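Local structure of thioredoxin reductase (Streptococcus pyogenes, 5UWY) at residues Met42-Phe46 / Ser58-Ala63; Ser12-Met17 / Glu34-Gly40; Lys113-Leu117 / Ser131-Val135; Gln144-Val149 / Phe230-Tyr236. The protein probably catalyses the NADPH-dependent reduction of the thioredoxin disulphide, passing electrons through a bound FAD and a redox-active cysteine pair. One frame throughout, in Å; residues are numbered along the deposited sequence.

Contacts 2, 1, 3 and 4 follow one another along the chain. Contacts 1 and 2 touch, with centres 11 Å apart: contact 2 folds the connection between strand 30-34 and helix 59-71 against the turn before helix 14-25, and contact 1 packs its later part on the start of helix 59-71. Contact 3 lies where strand 112-114 leads toward the second domain, 15 Å from contact 1 between centres. All three touch FAD. Contact 4, in the other parallel sheet, has its centre about 29 Å from that of contact 2 but about 11 Å from that of contact 3, whose Ser131 continues that sheet. The series runs from the FAD domain, past flavin and disulphide, into the probable NADPH domain.

Contact 1: residues Met42-Phe46 / Ser58-Ala63; sequences MNNTF and SGPELA. With FAD (flavin-adenine dinucleotide), chain B.
This is a loop-on-helix contact in the FAD-binding domain: residues 42-46, from the connection after strand 30-34, pack against the N-terminal turn of helix 59-71. Met42, modelled as selenomethionine, has helical backbone angles, and its carbonyl O accepts from Thr45 N at 2.9 Å, so the chain makes a tight turn before extending at Thr45. The segments come closest at Met42 and Gly59, CA to CA 4.7 Å. One hydrogen bond joins them, Gly59 N to Thr45 O at 3.3 Å, and two CA-H...O contacts flank it: Gly59 CA to Met42 O at 3.2 Å and Ser58 CA to Phe46 O at 3.3 Å. A CB on Gly59 would collide with Met42 O. Ser58 is the N-cap residue; its O takes the amide of Leu62 at 3.1 Å, while its OG donates to Glu61 OE2 at 3.1 Å. Met42 (chi1 m, chi2 t) brings its CE to 3.4 Å from Leu62 CD2, and Asn43 ND2 lies 3.6 Å from Pro60 CA. On the flavin side, Thr45 OG1 approaches FAD C5X to 3.2 Å. A loop packed on a helix start and lining the isoalloxazine is part of the flavin pocket in this pyridine nucleotide-disulphide oxidoreductase fold.

Contact 2: residues Ser12-Met17 / Glu34-Gly40; sequences SGPAGM and EQGAPGG. With FAD (flavin-adenine dinucleotide), chain B.
The glycine-rich turn of a Rossmann-type beta-alpha-beta unit meets the end of its second strand here, and FAD lies against both. Residues 12-13 lead into helix 14-25, with Gly13 as N-cap and its O accepting from Met17 N at 3.0 Å; residues 34-40 leave strand 30-34 as an irregular loop. Glu34 (chi1 t) carries most of the polar load. Glu34 OE1 takes Ser12 N at 2.3 Å and FAD O3B at 2.5 Å, while Glu34 OE2 takes Gln35 N and FAD O2B, both at 2.4 Å, all very short bonds as modelled. Both hydroxyls of the adenosine ribose are therefore held by one carboxylate. The Ser12 carbonyl is satisfied from the loop, Gly39 N to Ser12 O at 2.7 Å, where Gly13 and Gly39 face each other at 4.6 Å between CA atoms. Ala15 N gives a weak hydrogen bond to FAD O2P at 3.3 Å, putting the helix N-terminus at the pyrophosphate. A CB on Gly13 would strike FAD O2P, and one on Gly40 would strike FAD O1A. The apolar flank is supplied by selenomethionine Met17, reaching toward the loop: its CE stops 3.5 Å from Gly39 N and 4.0 Å from Pro38 CB.

Contact 3: residues Lys113-Leu117 / Ser131-Val135; sequences KYRVL and SYCAV. With FAD (flavin-adenine dinucleotide), chain B.
The disulphide site beside the flavin, probably redox-active as in the family, holds this contact, in which the end of strand 112-114 and the chain after it pack against the residues leading into helix 134-137. Cys133, disulphide-bonded to Cys136, is the N-cap of that helix. Tyr114 and Tyr132 face each other with CA atoms 7.0 Å apart and both chi1 in m. Their ring planes are 18° from parallel but slid apart, centroids 5.6 Å distant, so Tyr132 CB sits over the Tyr114 face, a CH-pi contact of 3.6 Å to the centroid; Tyr114 CB covers a face of the Tyr132 ring in return. Farther along, Val116 CG1 rests 3.8 Å from Tyr132 OH. At the other end, Tyr114 OH lies 3.5 Å from Cys133 SG, and Tyr114 CD2 is 3.7 Å from the flavin methyl C8M of FAD. With Cys133 SG 5.0 Å from FAD N5, the arrangement fits the flavin-oxidising conformation of low-molecular-weight thioredoxin reductases, with the disulphide beside the isoalloxazine.

Contact 4: residues Gln144-Val149 / Phe230-Tyr236; sequences QDLLVV and FGGVFIY
Leu147 is at the apolar centre: its chi1 t, chi2 p side chain brings CD2 to 3.6 Å from Val233 CG2 and CD1 to 3.7 Å from Phe230 CE2, while its CB sits over the Phe230 ring, 3.8 Å from the centroid (CH-pi). Val149 CG2 extends this face, 3.8 Å from Ile235 CG1. On the other face Leu146 CD1 meets Phe234 CE1 at 3.5 Å. Between the faces run parallel strands 145-149 and 232-235, their axes 4.5 Å apart and crossing at -21°, paired Leu146-Gly232 through Val149-Ile235. Their ladder is Gly232 N to Asp145 O (3.0 Å), Leu147 N to Gly232 O (2.9 Å), Phe234 N to Leu147 O (2.8 Å) and Val149 N to Phe234 O (3.0 Å). At the polar edge Asp145 O also receives a weak bond from Gly231 N, 2.7 Å. Gly232 lacks the CB that would strike Leu146 CD2. Backbone bonds fix the register while hydrophobic side chains fill both faces, implying a buried parallel sheet, as in the Rossmann-type domain probably binding NADPH.

Contact 1: residues Met42-Phe46 / Ser58-Ala63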
# COMPACT_ATOMS: atom_id res chain seq x y z
N MSE A 42 9.12 13.31 -2.34
CA MSE A 42 9.56 13.03 -0.99
C MSE A 42 10.71 13.91 -0.54
O MSE A 42 10.83 14.26 0.63
CB MSE A 42 9.99 11.58 -0.86
CG MSE A 42 8.90 10.62 -0.50
SE MSE A 42 9.60 8.84 -0.73
CE MSE A 42 9.78 8.41 1.11
N ASN A 43 11.58 14.23 -1.50
CA ASN A 43 12.79 14.99 -1.21
C ASN A 43 12.46 16.40 -0.76
O ASN A 43 13.35 17.17 -0.39
CB ASN A 43 13.70 15.02 -2.44
CG ASN A 43 14.26 13.65 -2.79
OD1 ASN A 43 14.11 13.17 -3.91
ND2 ASN A 43 14.94 13.03 -1.83
N ASN A 44 11.17 16.75 -0.76
CA ASN A 44 10.70 18.06 -0.34
C ASN A 44 10.01 18.03 1.02
O ASN A 44 9.51 19.06 1.47
CB ASN A 44 9.76 18.65 -1.39
CG ASN A 44 10.42 18.82 -2.74
OD1 ASN A 44 11.50 18.27 -2.99
ND2 ASN A 44 9.78 19.57 -3.63
N THR A 45 9.97 16.87 1.68
CA THR A 45 9.24 16.71 2.93
C THR A 45 10.21 16.65 4.10
O THR A 45 11.15 15.84 4.09
CB THR A 45 8.36 15.45 2.90
OG1 THR A 45 7.52 15.49 1.74
CG2 THR A 45 7.49 15.38 4.15
N PHE A 46 9.97 17.49 5.11
CA PHE A 46 10.82 17.56 6.29
C PHE A 46 10.78 16.25 7.08
O PHE A 46 11.78 15.55 7.18
CB PHE A 46 10.38 18.73 7.18
CG PHE A 46 11.48 19.28 8.04
CD1 PHE A 46 12.81 19.15 7.68
CD2 PHE A 46 11.18 19.95 9.22
CE1 PHE A 46 13.82 19.67 8.47
CE2 PHE A 46 12.18 20.47 10.02
CZ PHE A 46 13.51 20.33 9.64
N SER A 58 12.93 11.38 7.55
CA SER A 58 12.85 12.47 6.58
C SER A 58 12.73 11.91 5.17
O SER A 58 13.05 10.75 4.90
CB SER A 58 14.07 13.39 6.68
OG SER A 58 15.09 13.01 5.78
N GLY A 59 12.26 12.76 4.26
CA GLY A 59 12.07 12.39 2.88
C GLY A 59 13.29 11.77 2.22
O GLY A 59 13.23 10.65 1.69
N PRO A 60 14.42 12.48 2.23
CA PRO A 60 15.62 11.93 1.57
C PRO A 60 16.12 10.61 2.14
O PRO A 60 16.46 9.71 1.37
CB PRO A 60 16.65 13.06 1.76
CG PRO A 60 15.82 14.29 1.79
CD PRO A 60 14.57 13.91 2.53
N GLU A 61 16.18 10.47 3.47
CA GLU A 61 16.74 9.23 4.02
C GLU A 61 15.80 8.05 3.81
O GLU A 61 16.26 6.91 3.67
CB GLU A 61 17.07 9.39 5.50
CG GLU A 61 16.04 10.11 6.34
CD GLU A 61 16.53 10.40 7.75
OE1 GLU A 61 17.05 9.47 8.41
OE2 GLU A 61 16.42 11.56 8.21
N LEU A 62 14.49 8.29 3.76
CA LEU A 62 13.56 7.22 3.43
C LEU A 62 13.64 6.88 1.95
O LEU A 62 13.55 5.70 1.57
CB LEU A 62 12.14 7.60 3.83
CG LEU A 62 11.11 6.49 3.63
CD1 LEU A 62 11.56 5.20 4.29
CD2 LEU A 62 9.72 6.89 4.11
N ALA A 63 13.81 7.89 1.10
CA ALA A 63 14.00 7.64 -0.33
C ALA A 63 15.23 6.78 -0.58
O ALA A 63 15.19 5.84 -1.38
CB ALA A 63 14.11 8.97 -1.07
PA FAD B . 6.18 11.01 -7.12
O1A FAD B . 7.06 10.59 -6.01
O2A FAD B . 5.70 12.47 -7.09
O5B FAD B . 6.87 10.78 -8.50
C5B FAD B . 7.56 11.84 -9.18
C4B FAD B . 8.77 11.29 -9.88
O4B FAD B . 8.51 11.21 -11.30
C3B FAD B . 10.05 12.13 -9.71
O3B FAD B . 11.16 11.31 -9.37
C2B FAD B . 10.20 12.80 -11.07
O2B FAD B . 11.57 13.06 -11.36
C1B FAD B . 9.63 11.73 -11.99
N9A FAD B . 9.20 12.20 -13.30
C8A FAD B . 8.11 12.97 -13.61
N7A FAD B . 7.98 13.24 -14.89
C5A FAD B . 9.05 12.58 -15.47
C6A FAD B . 9.48 12.46 -16.80
N6A FAD B . 8.85 13.03 -17.84
N1A FAD B . 10.60 11.73 -17.04
C2A FAD B . 11.23 11.16 -16.01
N3A FAD B . 10.91 11.21 -14.71
C4A FAD B . 9.81 11.93 -14.51
N1 FAD B . 3.72 11.63 1.83
C2 FAD B . 3.39 10.99 2.99
O2 FAD B . 3.19 9.77 3.03
N3 FAD B . 3.30 11.71 4.17
C4 FAD B . 3.49 13.07 4.30
O4 FAD B . 3.38 13.61 5.40
C4X FAD B . 3.83 13.74 3.06
N5 FAD B . 4.03 15.03 3.10
C5X FAD B . 4.36 15.67 1.92
C6 FAD B . 4.58 17.05 1.94
C7 FAD B . 4.91 17.74 0.79
C7M FAD B . 5.13 19.23 0.86
C8 FAD B . 5.02 17.05 -0.43
C8M FAD B . 5.38 17.77 -1.70
C9 FAD B . 4.80 15.68 -0.46
C9A FAD B . 4.47 14.98 0.70
N10 FAD B . 4.23 13.59 0.70
C10 FAD B . 3.92 12.94 1.87
C1' FAD B . 4.37 12.80 -0.53
C2' FAD B . 3.05 12.45 -1.21
O2' FAD B . 2.49 11.26 -0.65
C3' FAD B . 3.30 12.22 -2.70
O3' FAD B . 2.04 12.27 -3.36
C4' FAD B . 4.00 10.92 -3.08
O4' FAD B . 5.39 11.01 -2.77
C5' FAD B . 3.84 10.58 -4.54
O5' FAD B . 4.53 9.34 -4.84
P FAD B . 4.62 8.79 -6.31
O1P FAD B . 3.25 8.25 -6.73
O2P FAD B . 5.72 7.81 -6.50
O3P FAD B . 4.90 10.09 -7.18

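Contact 2: residues Ser12-Met17 / Glu34-Gly40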
# COMPACT_ATOMS: atom_id res chain seq x y z
N SER A 12 10.79 7.61 -10.20
CA SER A 12 11.48 7.02 -9.05
C SER A 12 10.96 7.61 -7.75
O SER A 12 11.70 8.15 -6.93
CB SER A 12 12.99 7.21 -9.16
OG SER A 12 13.66 6.67 -8.05
N GLY A 13 9.65 7.53 -7.54
CA GLY A 13 9.07 7.81 -6.25
C GLY A 13 8.87 6.53 -5.48
O GLY A 13 9.43 5.48 -5.83
N PRO A 14 8.08 6.57 -4.41
CA PRO A 14 7.77 5.32 -3.68
C PRO A 14 7.13 4.28 -4.57
O PRO A 14 7.49 3.09 -4.51
CB PRO A 14 6.82 5.78 -2.57
CG PRO A 14 6.95 7.27 -2.51
CD PRO A 14 7.36 7.74 -3.86
N ALA A 15 6.19 4.70 -5.42
CA ALA A 15 5.49 3.78 -6.30
C ALA A 15 6.45 3.11 -7.27
O ALA A 15 6.56 1.88 -7.32
CB ALA A 15 4.39 4.52 -7.05
N GLY A 16 7.16 3.91 -8.06
CA GLY A 16 8.07 3.35 -9.05
C GLY A 16 9.11 2.43 -8.43
O GLY A 16 9.41 1.37 -8.97
N MSE A 17 9.63 2.81 -7.27
CA MSE A 17 10.66 2.03 -6.60
C MSE A 17 10.12 0.72 -6.05
O MSE A 17 10.82 -0.29 -6.04
CB MSE A 17 11.30 2.85 -5.49
CG MSE A 17 12.64 3.44 -5.88
SE MSE A 17 13.46 4.42 -4.42
CE MSE A 17 13.09 6.23 -4.98
N GLU A 34 14.57 8.01 -14.62
CA GLU A 34 14.29 9.07 -13.66
C GLU A 34 14.98 10.37 -14.05
O GLU A 34 16.18 10.40 -14.32
CB GLU A 34 14.73 8.71 -12.23
CG GLU A 34 14.12 9.63 -11.18
CD GLU A 34 12.72 10.11 -11.56
OE1 GLU A 34 11.73 9.56 -11.02
OE2 GLU A 34 12.61 11.10 -12.31
N GLN A 35 14.20 11.45 -14.04
CA GLN A 35 14.70 12.81 -14.22
C GLN A 35 15.08 13.34 -12.84
O GLN A 35 14.25 13.84 -12.07
CB GLN A 35 13.63 13.66 -14.91
CG GLN A 35 13.66 15.16 -14.66
CD GLN A 35 12.27 15.76 -14.72
OE1 GLN A 35 11.50 15.49 -15.64
NE2 GLN A 35 11.93 16.58 -13.72
N GLY A 36 16.36 13.19 -12.49
CA GLY A 36 16.87 13.75 -11.25
C GLY A 36 16.98 12.80 -10.08
O GLY A 36 17.27 11.61 -10.25
N ALA A 37 16.73 13.32 -8.87
CA ALA A 37 16.99 12.62 -7.62
C ALA A 37 15.96 11.52 -7.38
O ALA A 37 14.75 11.75 -7.56
CB ALA A 37 16.99 13.60 -6.45
N PRO A 38 16.39 10.34 -6.96
CA PRO A 38 15.44 9.27 -6.60
C PRO A 38 14.69 9.64 -5.33
O PRO A 38 15.29 9.87 -4.28
CB PRO A 38 16.35 8.05 -6.38
CG PRO A 38 17.68 8.63 -6.01
CD PRO A 38 17.79 9.92 -6.78
N GLY A 39 13.36 9.71 -5.44
CA GLY A 39 12.54 10.06 -4.30
C GLY A 39 11.31 10.86 -4.66
O GLY A 39 10.29 10.78 -3.96
N GLY A 40 11.38 11.63 -5.74
CA GLY A 40 10.22 12.39 -6.17
C GLY A 40 9.84 13.47 -5.17
O GLY A 40 10.70 14.12 -4.56
PA FAD B . 6.18 11.01 -7.12
O1A FAD B . 7.06 10.59 -6.01
O2A FAD B . 5.70 12.47 -7.09
O5B FAD B . 6.87 10.78 -8.50
C5B FAD B . 7.56 11.84 -9.18
C4B FAD B . 8.77 11.29 -9.88
O4B FAD B . 8.51 11.21 -11.30
C3B FAD B . 10.05 12.13 -9.71
O3B FAD B . 11.16 11.31 -9.37
C2B FAD B . 10.20 12.80 -11.07
O2B FAD B . 11.57 13.06 -11.36
C1B FAD B . 9.63 11.73 -11.99
N9A FAD B . 9.20 12.20 -13.30
C8A FAD B . 8.11 12.97 -13.61
N7A FAD B . 7.98 13.24 -14.89
C5A FAD B . 9.05 12.58 -15.47
C6A FAD B . 9.48 12.46 -16.80
N6A FAD B . 8.85 13.03 -17.84
N1A FAD B . 10.60 11.73 -17.04
C2A FAD B . 11.23 11.16 -16.01
N3A FAD B . 10.91 11.21 -14.71
C4A FAD B . 9.81 11.93 -14.51
N1 FAD B . 3.72 11.63 1.83
C2 FAD B . 3.39 10.99 2.99
O2 FAD B . 3.19 9.77 3.03
N3 FAD B . 3.30 11.71 4.17
C4 FAD B . 3.49 13.07 4.30
O4 FAD B . 3.38 13.61 5.40
C4X FAD B . 3.83 13.74 3.06
N5 FAD B . 4.03 15.03 3.10
C5X FAD B . 4.36 15.67 1.92
C6 FAD B . 4.58 17.05 1.94
C7 FAD B . 4.91 17.74 0.79
C7M FAD B . 5.13 19.23 0.86
C8 FAD B . 5.02 17.05 -0.43
C8M FAD B . 5.38 17.77 -1.70
C9 FAD B . 4.80 15.68 -0.46
C9A FAD B . 4.47 14.98 0.70
N10 FAD B . 4.23 13.59 0.70
C10 FAD B . 3.92 12.94 1.87
C1' FAD B . 4.37 12.80 -0.53
C2' FAD B . 3.05 12.45 -1.21
O2' FAD B . 2.49 11.26 -0.65
C3' FAD B . 3.30 12.22 -2.70
O3' FAD B . 2.04 12.27 -3.36
C4' FAD B . 4.00 10.92 -3.08
O4' FAD B . 5.39 11.01 -2.77
C5' FAD B . 3.84 10.58 -4.54
O5' FAD B . 4.53 9.34 -4.84
P FAD B . 4.62 8.79 -6.31
O1P FAD B . 3.25 8.25 -6.73
O2P FAD B . 5.72 7.81 -6.50
O3P FAD B . 4.90 10.09 -7.18

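Contact 3: residues Lys113-Leu117 / Ser131-Val135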
# COMPACT_ATOMS: atom_id res chain seq x y z
N LYS A 113 2.45 17.02 -9.27
CA LYS A 113 3.14 18.16 -8.68
C LYS A 113 2.11 19.11 -8.08
O LYS A 113 1.12 19.46 -8.74
CB LYS A 113 4.00 18.90 -9.71
N TYR A 114 2.35 19.51 -6.84
CA TYR A 114 1.50 20.48 -6.17
C TYR A 114 1.64 21.84 -6.85
O TYR A 114 2.75 22.38 -6.94
CB TYR A 114 1.89 20.57 -4.69
CG TYR A 114 1.31 19.47 -3.83
CD1 TYR A 114 -0.05 19.29 -3.76
CD2 TYR A 114 2.11 18.63 -3.08
CE1 TYR A 114 -0.59 18.29 -2.97
CE2 TYR A 114 1.56 17.63 -2.28
CZ TYR A 114 0.21 17.47 -2.24
OH TYR A 114 -0.36 16.48 -1.45
N ARG A 115 0.53 22.39 -7.33
CA ARG A 115 0.57 23.75 -7.85
C ARG A 115 0.91 24.72 -6.72
O ARG A 115 0.62 24.47 -5.55
CB ARG A 115 -0.77 24.13 -8.49
CG ARG A 115 -1.08 23.34 -9.75
CD ARG A 115 -2.49 23.61 -10.28
NE ARG A 115 -2.51 24.69 -11.26
CZ ARG A 115 -3.03 25.89 -11.04
NH1 ARG A 115 -3.59 26.17 -9.87
NH2 ARG A 115 -3.00 26.82 -11.99
N VAL A 116 1.56 25.82 -7.07
CA VAL A 116 2.08 26.76 -6.09
C VAL A 116 1.36 28.10 -6.24
O VAL A 116 0.57 28.31 -7.16
CB VAL A 116 3.61 26.95 -6.21
CG1 VAL A 116 4.32 25.62 -5.97
CG2 VAL A 116 3.96 27.50 -7.58
N LEU A 117 1.64 29.00 -5.30
CA LEU A 117 0.95 30.28 -5.23
C LEU A 117 1.71 31.42 -5.90
O LEU A 117 1.09 32.41 -6.31
CB LEU A 117 0.68 30.66 -3.77
CG LEU A 117 -0.68 31.23 -3.40
CD1 LEU A 117 -1.77 30.60 -4.24
CD2 LEU A 117 -0.95 30.98 -1.92
N SER A 131 2.68 24.00 3.75
CA SER A 131 2.35 22.62 3.42
C SER A 131 1.20 22.62 2.43
O SER A 131 0.34 23.50 2.44
CB SER A 131 1.97 21.82 4.67
OG SER A 131 2.12 20.43 4.45
N TYR A 132 1.20 21.61 1.55
CA TYR A 132 0.12 21.42 0.60
C TYR A 132 -0.68 20.17 0.90
O TYR A 132 -1.39 19.66 0.02
CB TYR A 132 0.67 21.38 -0.83
CG TYR A 132 1.55 22.56 -1.20
CD1 TYR A 132 1.00 23.72 -1.72
CD2 TYR A 132 2.93 22.50 -1.03
CE1 TYR A 132 1.81 24.80 -2.07
CE2 TYR A 132 3.74 23.57 -1.37
CZ TYR A 132 3.17 24.72 -1.89
OH TYR A 132 3.98 25.79 -2.23
N CYS A 133 -0.60 19.66 2.13
CA CYS A 133 -1.14 18.34 2.46
C CYS A 133 -1.51 18.32 3.94
O CYS A 133 -0.63 18.17 4.79
CB CYS A 133 -0.13 17.26 2.12
SG CYS A 133 -0.82 15.61 1.96
N ALA A 134 -2.81 18.43 4.23
CA ALA A 134 -3.26 18.42 5.61
C ALA A 134 -3.15 17.03 6.23
O ALA A 134 -2.75 16.89 7.39
CB ALA A 134 -4.69 18.95 5.70
N VAL A 135 -3.52 15.99 5.47
CA VAL A 135 -3.34 14.62 5.92
C VAL A 135 -1.88 14.33 6.21
O VAL A 135 -1.56 13.44 7.01
CB VAL A 135 -3.90 13.64 4.87
CG1 VAL A 135 -3.82 12.20 5.35
CG2 VAL A 135 -5.34 14.00 4.51
PA FAD B . 6.18 11.01 -7.12
O1A FAD B . 7.06 10.59 -6.01
O2A FAD B . 5.70 12.47 -7.09
O5B FAD B . 6.87 10.78 -8.50
C5B FAD B . 7.56 11.84 -9.18
C4B FAD B . 8.77 11.29 -9.88
O4B FAD B . 8.51 11.21 -11.30
C3B FAD B . 10.05 12.13 -9.71
O3B FAD B . 11.16 11.31 -9.37
C2B FAD B . 10.20 12.80 -11.07
O2B FAD B . 11.57 13.06 -11.36
C1B FAD B . 9.63 11.73 -11.99
N9A FAD B . 9.20 12.20 -13.30
C8A FAD B . 8.11 12.97 -13.61
N7A FAD B . 7.98 13.24 -14.89
C5A FAD B . 9.05 12.58 -15.47
C6A FAD B . 9.48 12.46 -16.80
N6A FAD B . 8.85 13.03 -17.84
N1A FAD B . 10.60 11.73 -17.04
C2A FAD B . 11.23 11.16 -16.01
N3A FAD B . 10.91 11.21 -14.71
C4A FAD B . 9.81 11.93 -14.51
N1 FAD B . 3.72 11.63 1.83
C2 FAD B . 3.39 10.99 2.99
O2 FAD B . 3.19 9.77 3.03
N3 FAD B . 3.30 11.71 4.17
C4 FAD B . 3.49 13.07 4.30
O4 FAD B . 3.38 13.61 5.40
C4X FAD B . 3.83 13.74 3.06
N5 FAD B . 4.03 15.03 3.10
C5X FAD B . 4.36 15.67 1.92
C6 FAD B . 4.58 17.05 1.94
C7 FAD B . 4.91 17.74 0.79
C7M FAD B . 5.13 19.23 0.86
C8 FAD B . 5.02 17.05 -0.43
C8M FAD B . 5.38 17.77 -1.70
C9 FAD B . 4.80 15.68 -0.46
C9A FAD B . 4.47 14.98 0.70
N10 FAD B . 4.23 13.59 0.70
C10 FAD B . 3.92 12.94 1.87
C1' FAD B . 4.37 12.80 -0.53
C2' FAD B . 3.05 12.45 -1.21
O2' FAD B . 2.49 11.26 -0.65
C3' FAD B . 3.30 12.22 -2.70
O3' FAD B . 2.04 12.27 -3.36
C4' FAD B . 4.00 10.92 -3.08
O4' FAD B . 5.39 11.01 -2.77
C5' FAD B . 3.84 10.58 -4.54
O5' FAD B . 4.53 9.34 -4.84
P FAD B . 4.62 8.79 -6.31
O1P FAD B . 3.25 8.25 -6.73
O2P FAD B . 5.72 7.81 -6.50
O3P FAD B . 4.90 10.09 -7.18

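Contact 4: residues Gln144-Val149 / Phe230-Tyr236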
# COMPACT_ATOMS: atom_id res chain seq x y z
N GLN A 144 -1.93 25.15 17.49
CA GLN A 144 -1.33 26.36 16.95
C GLN A 144 -2.34 27.04 16.03
O GLN A 144 -3.48 26.59 15.88
CB GLN A 144 -0.03 26.05 16.20
CG GLN A 144 0.80 24.96 16.86
CD GLN A 144 2.14 24.77 16.19
OE1 GLN A 144 2.42 25.36 15.15
NE2 GLN A 144 2.99 23.94 16.79
N ASP A 145 -1.92 28.14 15.41
CA ASP A 145 -2.77 28.86 14.48
C ASP A 145 -2.31 28.61 13.06
O ASP A 145 -1.10 28.68 12.75
CB ASP A 145 -2.81 30.35 14.81
CG ASP A 145 -3.24 30.62 16.24
OD1 ASP A 145 -4.29 31.28 16.43
OD2 ASP A 145 -2.55 30.17 17.17
N LEU A 146 -3.27 28.31 12.19
CA LEU A 146 -3.02 27.86 10.84
C LEU A 146 -3.82 28.72 9.87
O LEU A 146 -4.93 29.15 10.16
CB LEU A 146 -3.41 26.38 10.67
CG LEU A 146 -2.70 25.38 11.59
CD1 LEU A 146 -2.96 23.96 11.14
CD2 LEU A 146 -1.21 25.65 11.65
N LEU A 147 -3.22 28.96 8.71
CA LEU A 147 -3.83 29.72 7.63
C LEU A 147 -4.06 28.78 6.45
O LEU A 147 -3.14 28.06 6.05
CB LEU A 147 -2.94 30.89 7.21
CG LEU A 147 -3.47 31.80 6.10
CD1 LEU A 147 -4.58 32.68 6.64
CD2 LEU A 147 -2.35 32.64 5.51
N VAL A 148 -5.27 28.78 5.90
CA VAL A 148 -5.62 27.94 4.76
C VAL A 148 -5.90 28.86 3.58
O VAL A 148 -6.69 29.81 3.70
CB VAL A 148 -6.83 27.04 5.06
CG1 VAL A 148 -7.57 26.68 3.78
CG2 VAL A 148 -6.38 25.79 5.80
N VAL A 149 -5.26 28.59 2.44
CA VAL A 149 -5.44 29.43 1.26
C VAL A 149 -6.37 28.73 0.28
O VAL A 149 -6.14 27.57 -0.10
CB VAL A 149 -4.09 29.76 0.60
CG1 VAL A 149 -4.30 30.75 -0.53
CG2 VAL A 149 -3.11 30.29 1.63
N PHE A 230 0.86 33.32 12.32
CA PHE A 230 0.41 31.96 12.05
C PHE A 230 1.56 30.98 12.24
O PHE A 230 2.66 31.20 11.73
CB PHE A 230 -0.15 31.83 10.63
CG PHE A 230 -1.44 32.55 10.43
CD1 PHE A 230 -2.58 32.15 11.10
CD2 PHE A 230 -1.52 33.63 9.57
CE1 PHE A 230 -3.78 32.81 10.92
CE2 PHE A 230 -2.71 34.29 9.38
CZ PHE A 230 -3.84 33.89 10.06
N GLY A 231 1.29 29.90 12.97
CA GLY A 231 2.25 28.83 13.09
C GLY A 231 2.38 28.02 11.82
O GLY A 231 3.46 27.49 11.52
N GLY A 232 1.30 27.90 11.05
CA GLY A 232 1.38 27.16 9.81
C GLY A 232 0.55 27.78 8.70
O GLY A 232 -0.37 28.56 8.95
N VAL A 233 0.91 27.42 7.47
CA VAL A 233 0.11 27.74 6.31
C VAL A 233 -0.05 26.47 5.47
O VAL A 233 0.92 25.72 5.28
CB VAL A 233 0.70 28.92 5.50
CG1 VAL A 233 1.78 28.46 4.55
CG2 VAL A 233 -0.41 29.68 4.76
N PHE A 234 -1.28 26.20 5.05
CA PHE A 234 -1.63 25.10 4.17
C PHE A 234 -2.35 25.66 2.95
O PHE A 234 -3.33 26.40 3.07
CB PHE A 234 -2.48 24.04 4.90
CG PHE A 234 -1.78 23.40 6.08
CD1 PHE A 234 -1.59 24.10 7.26
CD2 PHE A 234 -1.28 22.11 5.98
CE1 PHE A 234 -0.93 23.51 8.34
CE2 PHE A 234 -0.61 21.52 7.06
CZ PHE A 234 -0.44 22.22 8.24
N ILE A 235 -1.80 25.35 1.78
CA ILE A 235 -2.27 25.86 0.50
C ILE A 235 -2.67 24.68 -0.36
O ILE A 235 -1.90 23.72 -0.51
CB ILE A 235 -1.19 26.68 -0.23
CG1 ILE A 235 -0.56 27.68 0.72
CG2 ILE A 235 -1.79 27.38 -1.46
CD1 ILE A 235 0.87 28.04 0.35
N TYR A 236 -3.87 24.75 -0.90
CA TYR A 236 -4.28 23.84 -1.96
C TYR A 236 -4.86 24.66 -3.11
O TYR A 236 -5.87 25.34 -2.94
CB TYR A 236 -5.29 22.80 -1.50
CG TYR A 236 -4.98 21.56 -2.29
CD1 TYR A 236 -5.88 20.96 -3.15
CD2 TYR A 236 -3.71 21.05 -2.25
CE1 TYR A 236 -5.53 19.82 -3.91
CE2 TYR A 236 -3.34 19.94 -2.98
CZ TYR A 236 -4.24 19.34 -3.79
OH TYR A 236 -3.79 18.22 -4.48